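Local coordinates for protein archease, possible chaperone (Thermotoga maritima, PDB 1J5U) that binds calcium and probably activates the tRNA-splicing ligase RtcB by promoting its guanylylation, and may also act as a chaperone, at residues A[89-93]-A[94-98]; A[67-70]-A[71-75]. All blocks are in the same frame, centred on the assembly; numbering follows the deposited sequence.

Contact 1 of 2, residues A[89-93]-A[94-98]; sequences IKREG and NELKV
Glu92 and Lys97 meet at the end of a beta hairpin, on the face they share with Lys90 and Glu95. The glutamate chain is extended beyond CG and lays its carboxylate across the end of the lysine. Lys97 bends at its third torsion (chi3 -82°), which brings CE to 3.3 Å from OE2 of Glu92. The salt bridge from Lys97 NZ to Glu92 OE2 is long, at 3.4 Å. A water bridges the same two atoms, and a second donates to Glu92 OE1 and takes only a weak bond from Lys97 NZ. On the other face, CD2 of Leu96 lies 3.9 Å from CB of Arg91, and CG2 of Ile89 lies 4.2 Å from the same CD2. Arg91 runs out extended, and its NE bonds to Gly93 O at 2.9 Å. Paired backbone bonds join Lys90 to Lys97 and Glu92 to Glu95; the second pair closes a type II' turn with Gly93 at positive phi. A third water joins Glu92 O to Glu95 OE2. An alanine in place of Glu92 takes away this carboxylate and would probably leave the Lys97 ammonium freer to swing, with a long, weak pair to Glu57. The two faces thus differ in chemistry: hydrated charge over one, and over the other Ile89, Leu96 and the Arg91 chain against helix 32-47.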
loop_
_atom_site.group_PDB
_atom_site.type_symbol
_atom_site.label_atom_id
_atom_site.label_comp_id
_atom_site.label_asym_id
_atom_site.label_seq_id
_atom_site.Cartn_x
_atom_site.Cartn_y
_atom_site.Cartn_z
ATOM N N ILE A 89 0.054 -12.278 -3.794
ATOM C CA ILE A 89 -1.096 -12.389 -2.916
ATOM C C ILE A 89 -1.944 -13.558 -3.377
ATOM O O ILE A 89 -2.300 -13.668 -4.562
ATOM C CB ILE A 89 -1.944 -11.104 -2.936
ATOM C CG1 ILE A 89 -1.048 -9.894 -2.620
ATOM C CG2 ILE A 89 -3.088 -11.235 -1.910
ATOM C CD1 ILE A 89 -1.695 -8.543 -2.894
ATOM N N LYS A 90 -2.266 -14.428 -2.428
ATOM C CA LYS A 90 -3.049 -15.627 -2.713
ATOM C C LYS A 90 -4.168 -15.791 -1.693
ATOM O O LYS A 90 -3.917 -15.839 -0.495
ATOM C CB LYS A 90 -2.107 -16.838 -2.686
ATOM C CG LYS A 90 -2.773 -18.209 -2.821
ATOM C CD LYS A 90 -1.704 -19.312 -2.738
ATOM C CE LYS A 90 -2.328 -20.660 -2.439
ATOM N NZ LYS A 90 -3.522 -20.882 -3.314
ATOM N N ARG A 91 -5.405 -15.849 -2.164
ATOM C CA ARG A 91 -6.532 -16.028 -1.265
ATOM C C ARG A 91 -6.529 -17.461 -0.734
ATOM O O ARG A 91 -6.226 -18.400 -1.462
ATOM C CB ARG A 91 -7.859 -15.764 -1.988
ATOM C CG ARG A 91 -9.090 -16.084 -1.156
ATOM C CD ARG A 91 -10.370 -15.537 -1.790
ATOM N NE ARG A 91 -11.550 -15.896 -1.008
ATOM C CZ ARG A 91 -12.738 -15.305 -1.127
ATOM N NH1 ARG A 91 -12.905 -14.314 -2.004
ATOM N NH2 ARG A 91 -13.756 -15.696 -0.364
ATOM N N GLU A 92 -6.851 -17.598 0.543
ATOM C CA GLU A 92 -6.936 -18.895 1.211
ATOM C C GLU A 92 -8.136 -18.762 2.132
ATOM O O GLU A 92 -8.033 -18.217 3.230
ATOM C CB GLU A 92 -5.655 -19.176 2.005
ATOM C CG GLU A 92 -4.823 -20.297 1.390
ATOM C CD GLU A 92 -3.394 -20.287 1.846
ATOM O OE1 GLU A 92 -3.157 -20.005 3.042
ATOM O OE2 GLU A 92 -2.508 -20.569 1.012
ATOM N N GLY A 93 -9.287 -19.229 1.658
ATOM C CA GLY A 93 -10.502 -19.119 2.445
ATOM C C GLY A 93 -10.901 -17.658 2.602
ATOM O O GLY A 93 -11.040 -16.933 1.616
ATOM N N ASN A 94 -11.085 -17.216 3.840
ATOM C CA ASN A 94 -11.464 -15.836 4.079
ATOM C C ASN A 94 -10.248 -15.041 4.558
ATOM O O ASN A 94 -10.356 -14.108 5.355
ATOM C CB ASN A 94 -12.626 -15.772 5.087
ATOM C CG ASN A 94 -12.239 -16.249 6.476
ATOM O OD1 ASN A 94 -11.275 -16.981 6.651
ATOM N ND2 ASN A 94 -13.014 -15.833 7.477
ATOM N N GLU A 95 -9.083 -15.433 4.051
ATOM C CA GLU A 95 -7.828 -14.776 4.387
ATOM C C GLU A 95 -6.942 -14.656 3.168
ATOM O O GLU A 95 -7.158 -15.333 2.175
ATOM C CB GLU A 95 -7.052 -15.567 5.405
ATOM C CG GLU A 95 -7.715 -15.725 6.735
ATOM C CD GLU A 95 -6.858 -16.568 7.621
ATOM O OE1 GLU A 95 -6.016 -15.992 8.355
ATOM O OE2 GLU A 95 -7.012 -17.811 7.549
ATOM N N LEU A 96 -5.937 -13.793 3.259
ATOM C CA LEU A 96 -5.010 -13.619 2.159
ATOM C C LEU A 96 -3.598 -13.948 2.601
ATOM O O LEU A 96 -3.116 -13.429 3.619
ATOM C CB LEU A 96 -5.051 -12.180 1.655
ATOM C CG LEU A 96 -6.405 -11.740 1.100
ATOM C CD1 LEU A 96 -6.339 -10.220 0.897
ATOM C CD2 LEU A 96 -6.710 -12.458 -0.234
ATOM N N LYS A 97 -2.948 -14.821 1.844
ATOM C CA LYS A 97 -1.562 -15.180 2.119
ATOM C C LYS A 97 -0.703 -14.296 1.223
ATOM O O LYS A 97 -0.784 -14.344 -0.018
ATOM C CB LYS A 97 -1.280 -16.651 1.802
ATOM C CG LYS A 97 0.201 -16.988 1.841
ATOM C CD LYS A 97 0.508 -18.416 1.345
ATOM C CE LYS A 97 0.292 -19.465 2.404
ATOM N NZ LYS A 97 0.782 -20.826 1.938
ATOM N N VAL A 98 0.113 -13.476 1.867
ATOM C CA VAL A 98 0.994 -12.554 1.168
ATOM C C VAL A 98 2.436 -13.049 1.197
ATOM O O VAL A 98 2.989 -13.308 2.262
ATOM C CB VAL A 98 0.912 -11.149 1.825
ATOM C CG1 VAL A 98 1.943 -10.178 1.179
ATOM C CG2 VAL A 98 -0.507 -10.611 1.662
HETATM O O HOH W 1 -1.465 -21.859 3.967
HETATM O O HOH W 2 -0.262 -22.031 -0.230
HETATM O O HOH W 3 -8.404 -18.978 5.682
#

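Contact 2 of 2, residues A[67-70]-A[71-75]; sequences DAFF and DTVND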
loop_
_atom_site.group_PDB
_atom_site.type_symbol
_atom_site.label_atom_id
_atom_site.label_comp_id
_atom_site.label_asym_id
_atom_site.label_seq_id
_atom_site.Cartn_x
_atom_site.Cartn_y
_atom_site.Cartn_z
ATOM N N ASP A 67 -10.950 -0.301 6.757
ATOM C CA ASP A 67 -10.114 -0.537 7.928
ATOM C C ASP A 67 -9.133 -1.682 7.708
ATOM O O ASP A 67 -7.951 -1.563 8.037
ATOM C CB ASP A 67 -10.957 -0.857 9.175
ATOM C CG ASP A 67 -11.663 0.372 9.748
ATOM O OD1 ASP A 67 -11.198 1.503 9.506
ATOM O OD2 ASP A 67 -12.677 0.195 10.448
ATOM N N ALA A 68 -9.614 -2.797 7.169
ATOM C CA ALA A 68 -8.730 -3.941 6.940
ATOM C C ALA A 68 -7.696 -3.556 5.890
ATOM O O ALA A 68 -6.537 -3.948 5.992
ATOM C CB ALA A 68 -9.526 -5.172 6.466
ATOM N N PHE A 69 -8.129 -2.796 4.880
ATOM C CA PHE A 69 -7.229 -2.353 3.817
ATOM C C PHE A 69 -6.107 -1.510 4.416
ATOM O O PHE A 69 -4.925 -1.724 4.138
ATOM C CB PHE A 69 -7.997 -1.549 2.770
ATOM C CG PHE A 69 -7.172 -1.209 1.539
ATOM C CD1 PHE A 69 -6.562 0.029 1.415
ATOM C CD2 PHE A 69 -7.068 -2.118 0.483
ATOM C CE1 PHE A 69 -5.862 0.378 0.235
ATOM C CE2 PHE A 69 -6.382 -1.789 -0.681
ATOM C CZ PHE A 69 -5.777 -0.522 -0.810
ATOM N N PHE A 70 -6.501 -0.551 5.243
ATOM C CA PHE A 70 -5.584 0.343 5.943
ATOM C C PHE A 70 -4.585 -0.451 6.788
ATOM O O PHE A 70 -3.373 -0.236 6.689
ATOM C CB PHE A 70 -6.409 1.315 6.822
ATOM C CG PHE A 70 -5.584 2.254 7.661
ATOM C CD1 PHE A 70 -5.078 1.847 8.909
ATOM C CD2 PHE A 70 -5.316 3.546 7.214
ATOM C CE1 PHE A 70 -4.311 2.721 9.701
ATOM C CE2 PHE A 70 -4.550 4.437 7.984
ATOM C CZ PHE A 70 -4.040 4.031 9.235
ATOM N N ASP A 71 -5.083 -1.367 7.628
ATOM C CA ASP A 71 -4.198 -2.184 8.449
ATOM C C ASP A 71 -3.238 -3.027 7.626
ATOM O O ASP A 71 -2.084 -3.200 7.982
ATOM C CB ASP A 71 -5.000 -3.154 9.332
ATOM C CG ASP A 71 -5.781 -2.439 10.405
ATOM O OD1 ASP A 71 -5.483 -1.260 10.641
ATOM O OD2 ASP A 71 -6.676 -3.061 11.007
ATOM N N THR A 72 -3.736 -3.597 6.543
ATOM C CA THR A 72 -2.901 -4.456 5.704
ATOM C C THR A 72 -1.786 -3.703 4.984
ATOM O O THR A 72 -0.623 -4.092 5.020
ATOM C CB THR A 72 -3.769 -5.183 4.655
ATOM O OG1 THR A 72 -4.737 -5.995 5.327
ATOM C CG2 THR A 72 -2.916 -6.073 3.748
ATOM N N VAL A 73 -2.145 -2.624 4.303
ATOM C CA VAL A 73 -1.135 -1.890 3.562
ATOM C C VAL A 73 -0.119 -1.266 4.541
ATOM O O VAL A 73 1.070 -1.235 4.264
ATOM C CB VAL A 73 -1.818 -0.802 2.666
ATOM C CG1 VAL A 73 -0.778 0.082 2.013
ATOM C CG2 VAL A 73 -2.714 -1.484 1.592
ATOM N N ASN A 74 -0.573 -0.776 5.689
ATOM C CA ASN A 74 0.395 -0.192 6.606
ATOM C C ASN A 74 1.293 -1.242 7.208
ATOM O O ASN A 74 2.426 -0.949 7.565
ATOM C CB ASN A 74 -0.288 0.654 7.678
ATOM C CG ASN A 74 -0.614 2.053 7.160
ATOM O OD1 ASN A 74 0.248 2.703 6.573
ATOM N ND2 ASN A 74 -1.839 2.505 7.357
ATOM N N ASP A 75 0.805 -2.470 7.305
ATOM C CA ASP A 75 1.669 -3.507 7.831
ATOM C C ASP A 75 2.733 -3.805 6.775
ATOM O O ASP A 75 3.874 -4.062 7.112
ATOM C CB ASP A 75 0.905 -4.784 8.174
ATOM C CG ASP A 75 1.802 -5.782 8.878
ATOM O OD1 ASP A 75 2.164 -6.815 8.293
ATOM O OD2 ASP A 75 2.192 -5.478 10.010
#
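Phe70 and Asn74 meet one turn apart on helix 66-81, with the amide nitrogen over the ring. Asn74 ND2 sits 3.2 Å above the ring plane, over its centre, and the amide is turned 74° from the ring. Phe70 CG is anti to its backbone nitrogen (chi1 177°), and Asn74 CG lies beside its own nitrogen, which brings the two groups together. Asn74 OD1 is taken by Leu114 N, so the amide also ties the helix to strand 113-124. At the edge of the Phe70 ring, in its plane, Asp71 OD1 comes within 3.6 Å of CD1. The Tyr116 ring stacks on that of Phe70, and its OH hydrogen-bonds to Asp67 OD1.

The second aromatic contact is apolar. Val73 CG2 lies over one face of Phe69, 4.0 Å from the ring centroid, in a CH-pi contact offset toward the rim. The two side chains run side by side into the core between helix 32-47 and strand 113-124.

The Phe70-Asn74 and Phe69-Val73 pairs are i to i+4 neighbours on one alpha helix, in a protein of the archease family, which belongs to the SHS2 clan.

The backbone bonds follow the same spacing, Asp67 O to Asp71 N and Phe69 O to Val73 N both measuring 2.9 Å. Ala68 O is gripped twice. Thr72 N reaches it at 2.9 Å, and Thr72 OG1 donates from the opposite face of the carbonyl plane at 2.8 Å.

Contact 2 comes first along the chain, and helix 66-81 is followed by strand 84-92, which carries the first half of contact 1. Their centres are 14 Å apart, and their nearest atoms about 6 Å, so they do not touch. Trp76, on the same helix as contact 2, touches Ile89 and Val98 of contact 1. Helix 32-47 also meets both: Leu36 touches Leu96 and Phe69. Asp75 makes a salt bridge to Lys58 and a hydrogen bond to the Tyr60 hydroxyl; the backbones of Lys58 and Tyr60 bond to those of Val98 and Leu96 respectively. The calcium site is nearer contact 2. The side chain of Asn74 is about 8 Å from that of Asp135, a calcium ligand, and about 12 Å from the ion.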